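Local coordinates for protein cystathionine gamma-synthase (Xanthomonas oryzae pv. oryzae KACC 10331, PDB 6LD7) that probably makes cystathionine as a pyridoxal 5'-phosphate-dependent enzyme of the trans-sulfuration family, in the methionine biosynthesis pathway, at residues C[103-109]-C[129-135]; C[96-100]-C[149-153]. The protein carries 1 engineered substitution. One frame throughout, in Å; residues are numbered along the deposited sequence.

In the fold
From the N terminus the chain runs along helix 87-98, leaves it at Leu99 and, after a short loop, enters strand 104-108. Helix 113-124 then leads to strand 129-133, which pairs with strand 104-108 in contact 1 and closes a loop of 19 residues. After helix 138-145 the chain enters strand 151-155, whose start meets the end of helix 87-98 in contact 2, closing 48 residues and enclosing the whole of contact 1. The two contacts meet where strands 104-108 and 151-155 are neighbours: Thr104 O lies 2.8 Å from Lys150 N. Together they tie three neighbouring strands of the large sheet to a helix end that a second subunit also reaches.

Contact 1. Residues C[103-109]-C[129-135]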
ATOM      1  N   ASP C 103      36.502  -0.318  23.137  1.00 36.74           N
ATOM      2  CA  ASP C 103      36.663  -1.202  21.962  1.00 34.29           C
ATOM      3  C   ASP C 103      37.088  -0.311  20.800  1.00 34.21           C
ATOM      4  O   ASP C 103      36.702   0.844  20.716  1.00 31.41           O
ATOM      5  CB  ASP C 103      35.401  -1.917  21.502  1.00 35.92           C
ATOM      6  CG  ASP C 103      34.914  -2.966  22.447  1.00 39.16           C
ATOM      7  OD1 ASP C 103      35.698  -3.327  23.278  1.00 42.15           O
ATOM      8  OD2 ASP C 103      33.725  -3.396  22.349  1.00 43.06           O
ATOM      9  N   THR C 104      37.738  -0.936  19.831  1.00 34.37           N
ATOM     10  CA  THR C 104      38.192  -0.279  18.607  1.00 34.54           C
ATOM     11  C   THR C 104      37.519  -0.964  17.429  1.00 31.65           C
ATOM     12  O   THR C 104      37.434  -2.202  17.385  1.00 29.87           O
ATOM     13  CB  THR C 104      39.740  -0.342  18.551  1.00 36.16           C
ATOM     14  OG1 THR C 104      40.293   0.546  19.531  1.00 37.78           O
ATOM     15  CG2 THR C 104      40.226   0.190  17.241  1.00 38.50           C
ATOM     16  N   LEU C 105      37.182  -0.157  16.462  1.00 32.23           N
ATOM     17  CA  LEU C 105      36.594  -0.579  15.190  1.00 33.00           C
ATOM     18  C   LEU C 105      37.585  -0.201  14.083  1.00 32.49           C
ATOM     19  O   LEU C 105      38.029   0.971  14.011  1.00 30.83           O
ATOM     20  CB  LEU C 105      35.279   0.177  14.975  1.00 31.56           C
ATOM     21  CG  LEU C 105      34.719   0.109  13.556  1.00 31.54           C
ATOM     22  CD1 LEU C 105      34.187  -1.301  13.315  1.00 30.55           C
ATOM     23  CD2 LEU C 105      33.583   1.138  13.353  1.00 32.82           C
ATOM     24  N   VAL C 106      37.830  -1.145  13.200  1.00 31.04           N
ATOM     25  CA  VAL C 106      38.637  -0.873  12.002  1.00 29.92           C
ATOM     26  C   VAL C 106      37.702  -0.632  10.826  1.00 29.39           C
ATOM     27  O   VAL C 106      36.860  -1.428  10.595  1.00 26.47           O
ATOM     28  CB  VAL C 106      39.579  -2.048  11.713  1.00 29.63           C
ATOM     29  CG1 VAL C 106      40.435  -1.716  10.522  1.00 31.48           C
ATOM     30  CG2 VAL C 106      40.410  -2.365  12.926  1.00 31.54           C
ATOM     31  N   VAL C 107      37.929   0.451  10.103  1.00 29.85           N
ATOM     32  CA  VAL C 107      37.101   0.943   8.974  1.00 31.84           C
ATOM     33  C   VAL C 107      37.990   1.087   7.759  1.00 31.34           C
ATOM     34  O   VAL C 107      39.061   1.662   7.867  1.00 31.98           O
ATOM     35  CB  VAL C 107      36.552   2.315   9.380  1.00 32.74           C
ATOM     36  CG1 VAL C 107      35.808   2.933   8.269  1.00 37.89           C
ATOM     37  CG2 VAL C 107      35.658   2.096  10.565  1.00 38.29           C
ATOM     38  N   PRO C 108      37.528   0.687   6.564  1.00 31.33           N
ATOM     39  CA  PRO C 108      38.261   0.947   5.340  1.00 30.79           C
ATOM     40  C   PRO C 108      38.382   2.451   5.111  1.00 33.08           C
ATOM     41  O   PRO C 108      37.414   3.116   5.321  1.00 30.86           O
ATOM     42  CB  PRO C 108      37.405   0.349   4.220  1.00 31.35           C
ATOM     43  CG  PRO C 108      36.540  -0.644   4.957  1.00 32.39           C
ATOM     44  CD  PRO C 108      36.279  -0.039   6.335  1.00 31.56           C
ATOM     45  N   HIS C 109      39.528   2.891   4.608  1.00 31.57           N
ATOM     46  CA  HIS C 109      39.810   4.281   4.209  1.00 34.13           C
ATOM     47  C   HIS C 109      38.739   4.760   3.227  1.00 35.95           C
ATOM     48  O   HIS C 109      38.407   5.898   3.242  1.00 38.14           O
ATOM     49  CB  HIS C 109      41.276   4.321   3.769  1.00 38.41           C
ATOM     50  CG  HIS C 109      41.516   3.760   2.395  1.00 42.55           C
ATOM     51  ND1 HIS C 109      41.244   2.402   2.031  1.00 45.63           N
ATOM     52  CD2 HIS C 109      41.867   4.382   1.254  1.00 45.05           C
ATOM     53  CE1 HIS C 109      41.456   2.251   0.742  1.00 45.86           C
ATOM     54  NE2 HIS C 109      41.813   3.447   0.248  1.00 42.28           N
ATOM     55  N   ALA C 129      36.646   3.551  19.737  1.00 33.60           N
ATOM     56  CA  ALA C 129      37.735   4.198  18.985  1.00 35.86           C
ATOM     57  C   ALA C 129      37.747   3.612  17.543  1.00 34.30           C
ATOM     58  O   ALA C 129      37.310   2.482  17.326  1.00 32.90           O
ATOM     59  CB  ALA C 129      39.044   3.964  19.712  1.00 35.27           C
ATOM     60  N   LEU C 130      38.158   4.418  16.596  1.00 36.01           N
ATOM     61  CA  LEU C 130      38.288   4.130  15.152  1.00 38.91           C
ATOM     62  C   LEU C 130      39.766   3.945  14.811  1.00 36.91           C
ATOM     63  O   LEU C 130      40.520   4.790  15.228  1.00 38.70           O
ATOM     64  CB  LEU C 130      37.911   5.372  14.367  1.00 37.97           C
ATOM     65  CG  LEU C 130      36.463   5.695  14.332  1.00 43.62           C
ATOM     66  CD1 LEU C 130      36.254   6.778  13.279  1.00 39.36           C
ATOM     67  CD2 LEU C 130      35.711   4.404  14.036  1.00 49.03           C
ATOM     68  N   ILE C 131      40.064   3.000  13.960  1.00 35.71           N
ATOM     69  CA  ILE C 131      41.343   2.864  13.214  1.00 37.55           C
ATOM     70  C   ILE C 131      40.959   2.855  11.741  1.00 37.81           C
ATOM     71  O   ILE C 131      40.079   2.084  11.366  1.00 37.14           O
ATOM     72  CB  ILE C 131      42.115   1.600  13.620  1.00 36.03           C
ATOM     73  CG1 ILE C 131      42.609   1.670  15.059  1.00 40.88           C
ATOM     74  CG2 ILE C 131      43.334   1.395  12.725  1.00 39.07           C
ATOM     75  CD1 ILE C 131      43.074   0.320  15.566  1.00 45.67           C
ATOM     76  N   THR C 132      41.582   3.681  10.929  1.00 38.09           N
ATOM     77  CA  THR C 132      41.376   3.622   9.483  1.00 40.62           C
ATOM     78  C   THR C 132      42.499   2.781   8.851  1.00 40.99           C
ATOM     79  O   THR C 132      43.587   2.733   9.375  1.00 44.04           O
ATOM     80  CB  THR C 132      41.035   4.992   8.912  1.00 49.43           C
ATOM     81  OG1 THR C 132      41.835   4.963   7.730  1.00 58.78           O
ATOM     82  CG2 THR C 132      41.291   6.162   9.813  1.00 54.47           C
ATOM     83  N   ALA C 133      42.179   1.985   7.837  1.00 36.24           N
ATOM     84  CA  ALA C 133      43.112   1.018   7.224  1.00 35.58           C
ATOM     85  C   ALA C 133      42.743   0.873   5.767  1.00 33.90           C
ATOM     86  O   ALA C 133      41.555   0.997   5.401  1.00 32.72           O
ATOM     87  CB  ALA C 133      43.070  -0.314   7.902  1.00 35.98           C
ATOM     88  N   ASP C 134      43.745   0.643   4.952  1.00 32.24           N
ATOM     89  CA  ASP C 134      43.552   0.187   3.556  1.00 31.03           C
ATOM     90  C   ASP C 134      43.624  -1.331   3.617  1.00 32.10           C
ATOM     91  O   ASP C 134      44.742  -1.891   3.727  1.00 30.25           O
ATOM     92  CB  ASP C 134      44.556   0.849   2.610  1.00 33.22           C
ATOM     93  CG  ASP C 134      44.310   0.451   1.160  1.00 36.47           C
ATOM     94  OD1 ASP C 134      43.604  -0.636   0.914  1.00 32.71           O
ATOM     95  OD2 ASP C 134      44.824   1.200   0.301  1.00 33.60           O
ATOM     96  N   LEU C 135      42.475  -1.995   3.600  1.00 29.93           N
ATOM     97  CA  LEU C 135      42.406  -3.455   3.726  1.00 32.43           C
ATOM     98  C   LEU C 135      42.998  -4.176   2.499  1.00 31.50           C
ATOM     99  O   LEU C 135      43.076  -5.430   2.535  1.00 31.73           O
ATOM    100  CB  LEU C 135      40.944  -3.845   4.004  1.00 33.17           C
ATOM    101  CG  LEU C 135      40.308  -3.272   5.270  1.00 35.72           C
ATOM    102  CD1 LEU C 135      38.976  -3.947   5.492  1.00 39.29           C
ATOM    103  CD2 LEU C 135      41.167  -3.472   6.498  1.00 39.44           C
TER
HETATM  104  O   HOH W   1      40.168  -0.539   2.347  1.00 41.92           O
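His109 turns its ring into the space between its own backbone N and carbonyl carbon (chi1 77°), whereas Asp134 holds CG opposite its backbone N (chi1 -176°); these torsions lay the carboxylate along the imidazole, planes 22° apart, stacked. The pair sits just beyond the C-terminal ends of the two parallel strands of a beta-alpha-beta unit, in which helix 113-124 connects strands 104-108 and 129-133, the latter outermost in this chain's large sheet of a fold-type I PLP enzyme. Six backbone hydrogen bonds zip the strands together, from Ala129 N to Asp103 O (2.9 Å) through to His109 N to Ala133 O (2.9 Å). The first is nearly straight; in the last the donor stands above the carbonyl plane, as the strands come to their ends. On the face turned to helix 113-124, Leu105 CD2 meets Leu130 CD2 at 4.0 Å, and Val107 CG2 leans on Leu130 CD2, with Trp116 and Phe119 packing against Val107. On the face turned to helix 138-145, Thr104 CG2 packs against the CG1-CD1 arm of Ile131, and Val106 CG1 reaches Ala133 CB at 4.0 Å. Asp134 itself is held by Thr136 OG1 on OD1 and by Ser140 OG on its backbone N. Its CB makes a CH-pi contact over one face of the His109 ring, 4.0 Å from the centroid, while at the ring edge, in plane, a water links His109 ND1 (3.1 Å) to Leu135 N (3.0 Å).

Contact 2. Residues C[96-100]-C[149-153]; sequences NAVLQ and PKLVL
Val98 O, in the last turn of helix 87-98, accepts a weak hydrogen bond from Lys150 NZ at 3.3 Å, the one polar link between this helix end and the start of strand 151-155. Lys150 starts out with CG opposite the backbone N (chi1 -179°), then bends at chi2 (74°) and again at chi4, which curls the ammonium round to the carbonyl. Its aliphatic part does apolar work on the way: CB lies 3.9 Å from Leu99 CD2, and the two side chains run antiparallel past one another. Beyond this polar link the contact is purely hydrocarbon. Val98 sends CG1 to within 4.1 Å of Leu151 CD2, the two side chains roughly perpendicular, and Leu99 CD2 also reaches Leu151 CB at 4.0 Å. Leu105 of strand 104-108 touches both leucines, and Leu180 of strand 180-184 packs on Val98 and Lys150, so that the helix end rests on neighbouring strands of the large PLP-domain sheet. Lys125 of the second subunit hydrogen-bonds through NZ to Asn96 O and Leu99 O. Lysines of two chains thus approach carbonyls at and just past the helix C terminus, Lys150 only weakly; their charge would probably favour the helix dipole, while the buried Val98, Leu99 and Leu151 supply the apolar grip.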
ATOM      1  N   ASN C  96      25.945  -0.948  17.924  1.00 28.59           N
ATOM      2  CA  ASN C  96      25.363  -1.058  19.271  1.00 29.19           C
ATOM      3  C   ASN C  96      25.389  -2.510  19.744  1.00 30.67           C
ATOM      4  O   ASN C  96      25.584  -2.745  20.932  1.00 29.72           O
ATOM      5  CB  ASN C  96      23.924  -0.557  19.272  1.00 31.88           C
ATOM      6  CG  ASN C  96      23.843   0.948  19.324  1.00 31.49           C
ATOM      7  OD1 ASN C  96      23.884   1.526  20.415  1.00 37.81           O
ATOM      8  ND2 ASN C  96      23.670   1.580  18.167  1.00 27.70           N
ATOM      9  N   ALA C  97      25.212  -3.513  18.912  1.00 26.44           N
ATOM     10  CA  ALA C  97      25.216  -4.882  19.441  1.00 29.21           C
ATOM     11  C   ALA C  97      26.645  -5.315  19.761  1.00 31.65           C
ATOM     12  O   ALA C  97      26.863  -6.181  20.613  1.00 31.92           O
ATOM     13  CB  ALA C  97      24.631  -5.851  18.470  1.00 27.81           C
ATOM     14  N   VAL C  98      27.609  -4.805  19.041  1.00 31.93           N
ATOM     15  CA  VAL C  98      28.957  -5.384  19.128  1.00 31.39           C
ATOM     16  C   VAL C  98      29.898  -4.547  19.971  1.00 32.48           C
ATOM     17  O   VAL C  98      30.798  -5.153  20.474  1.00 36.37           O
ATOM     18  CB  VAL C  98      29.534  -5.614  17.731  1.00 32.73           C
ATOM     19  CG1 VAL C  98      30.920  -6.124  17.797  1.00 36.03           C
ATOM     20  CG2 VAL C  98      28.720  -6.637  17.015  1.00 34.63           C
ATOM     21  N   LEU C  99      29.902  -3.245  19.891  1.00 29.47           N
ATOM     22  CA  LEU C  99      30.978  -2.405  20.481  1.00 29.12           C
ATOM     23  C   LEU C  99      30.522  -1.779  21.802  1.00 33.20           C
ATOM     24  O   LEU C  99      29.308  -1.640  22.044  1.00 31.88           O
ATOM     25  CB  LEU C  99      31.283  -1.260  19.519  1.00 30.08           C
ATOM     26  CG  LEU C  99      31.777  -1.647  18.144  1.00 31.08           C
ATOM     27  CD1 LEU C  99      31.985  -0.453  17.238  1.00 31.54           C
ATOM     28  CD2 LEU C  99      33.093  -2.347  18.296  1.00 32.32           C
ATOM     29  N   GLN C 100      31.473  -1.349  22.604  1.00 34.16           N
ATOM     30  CA  GLN C 100      31.301  -0.531  23.832  1.00 37.06           C
ATOM     31  C   GLN C 100      32.560   0.310  24.054  1.00 40.28           C
ATOM     32  O   GLN C 100      33.619  -0.017  23.457  1.00 35.27           O
ATOM     33  CB  GLN C 100      31.067  -1.477  25.001  1.00 38.39           C
ATOM     34  CG  GLN C 100      32.256  -2.354  25.326  1.00 43.82           C
ATOM     35  CD  GLN C 100      31.863  -3.257  26.465  1.00 47.04           C
ATOM     36  OE1 GLN C 100      30.698  -3.434  26.744  1.00 62.17           O
ATOM     37  NE2 GLN C 100      32.822  -3.779  27.192  1.00 54.65           N
ATOM     38  N   PRO C 149      41.630  -5.036  17.660  1.00 39.28           N
ATOM     39  CA  PRO C 149      40.338  -4.372  17.527  1.00 34.05           C
ATOM     40  C   PRO C 149      39.206  -5.340  17.854  1.00 32.03           C
ATOM     41  O   PRO C 149      39.376  -6.553  17.784  1.00 29.71           O
ATOM     42  CB  PRO C 149      40.323  -3.921  16.054  1.00 36.65           C
ATOM     43  CG  PRO C 149      41.252  -4.888  15.356  1.00 38.45           C
ATOM     44  CD  PRO C 149      42.281  -5.314  16.390  1.00 39.95           C
ATOM     45  N   LYS C 150      38.021  -4.820  18.179  1.00 31.42           N
ATOM     46  CA  LYS C 150      36.878  -5.718  18.438  1.00 29.75           C
ATOM     47  C   LYS C 150      36.248  -6.127  17.111  1.00 28.51           C
ATOM     48  O   LYS C 150      35.663  -7.231  16.995  1.00 28.93           O
ATOM     49  CB  LYS C 150      35.861  -4.967  19.288  1.00 37.17           C
ATOM     50  CG  LYS C 150      34.644  -5.782  19.654  1.00 41.45           C
ATOM     51  CD  LYS C 150      34.995  -6.788  20.697  1.00 44.09           C
ATOM     52  CE  LYS C 150      33.961  -7.868  20.679  1.00 49.99           C
ATOM     53  NZ  LYS C 150      32.930  -7.452  21.609  1.00 58.85           N
ATOM     54  N   LEU C 151      36.192  -5.207  16.166  1.00 26.61           N
ATOM     55  CA  LEU C 151      35.353  -5.412  14.967  1.00 28.04           C
ATOM     56  C   LEU C 151      36.110  -4.806  13.823  1.00 25.67           C
ATOM     57  O   LEU C 151      36.621  -3.689  14.019  1.00 28.73           O
ATOM     58  CB  LEU C 151      34.000  -4.664  15.164  1.00 28.12           C
ATOM     59  CG  LEU C 151      32.995  -4.741  14.020  1.00 28.78           C
ATOM     60  CD1 LEU C 151      32.643  -6.186  13.778  1.00 31.64           C
ATOM     61  CD2 LEU C 151      31.720  -3.954  14.399  1.00 30.04           C
ATOM     62  N   VAL C 152      36.028  -5.452  12.671  1.00 27.96           N
ATOM     63  CA  VAL C 152      36.586  -4.955  11.391  1.00 28.87           C
ATOM     64  C   VAL C 152      35.476  -4.925  10.382  1.00 26.57           C
ATOM     65  O   VAL C 152      34.823  -5.936  10.207  1.00 27.07           O
ATOM     66  CB  VAL C 152      37.701  -5.887  10.888  1.00 28.55           C
ATOM     67  CG1 VAL C 152      38.199  -5.419   9.546  1.00 29.36           C
ATOM     68  CG2 VAL C 152      38.789  -6.006  11.897  1.00 30.46           C
ATOM     69  N   LEU C 153      35.322  -3.796   9.746  1.00 27.06           N
ATOM     70  CA  LEU C 153      34.330  -3.590   8.681  1.00 28.77           C
ATOM     71  C   LEU C 153      35.067  -3.763   7.338  1.00 28.97           C
ATOM     72  O   LEU C 153      36.112  -3.069   7.103  1.00 28.72           O
ATOM     73  CB  LEU C 153      33.666  -2.207   8.786  1.00 28.13           C
ATOM     74  CG  LEU C 153      32.903  -1.733   7.541  1.00 31.39           C
ATOM     75  CD1 LEU C 153      31.651  -2.535   7.369  1.00 31.98           C
ATOM     76  CD2 LEU C 153      32.525  -0.253   7.636  1.00 33.70           C
TER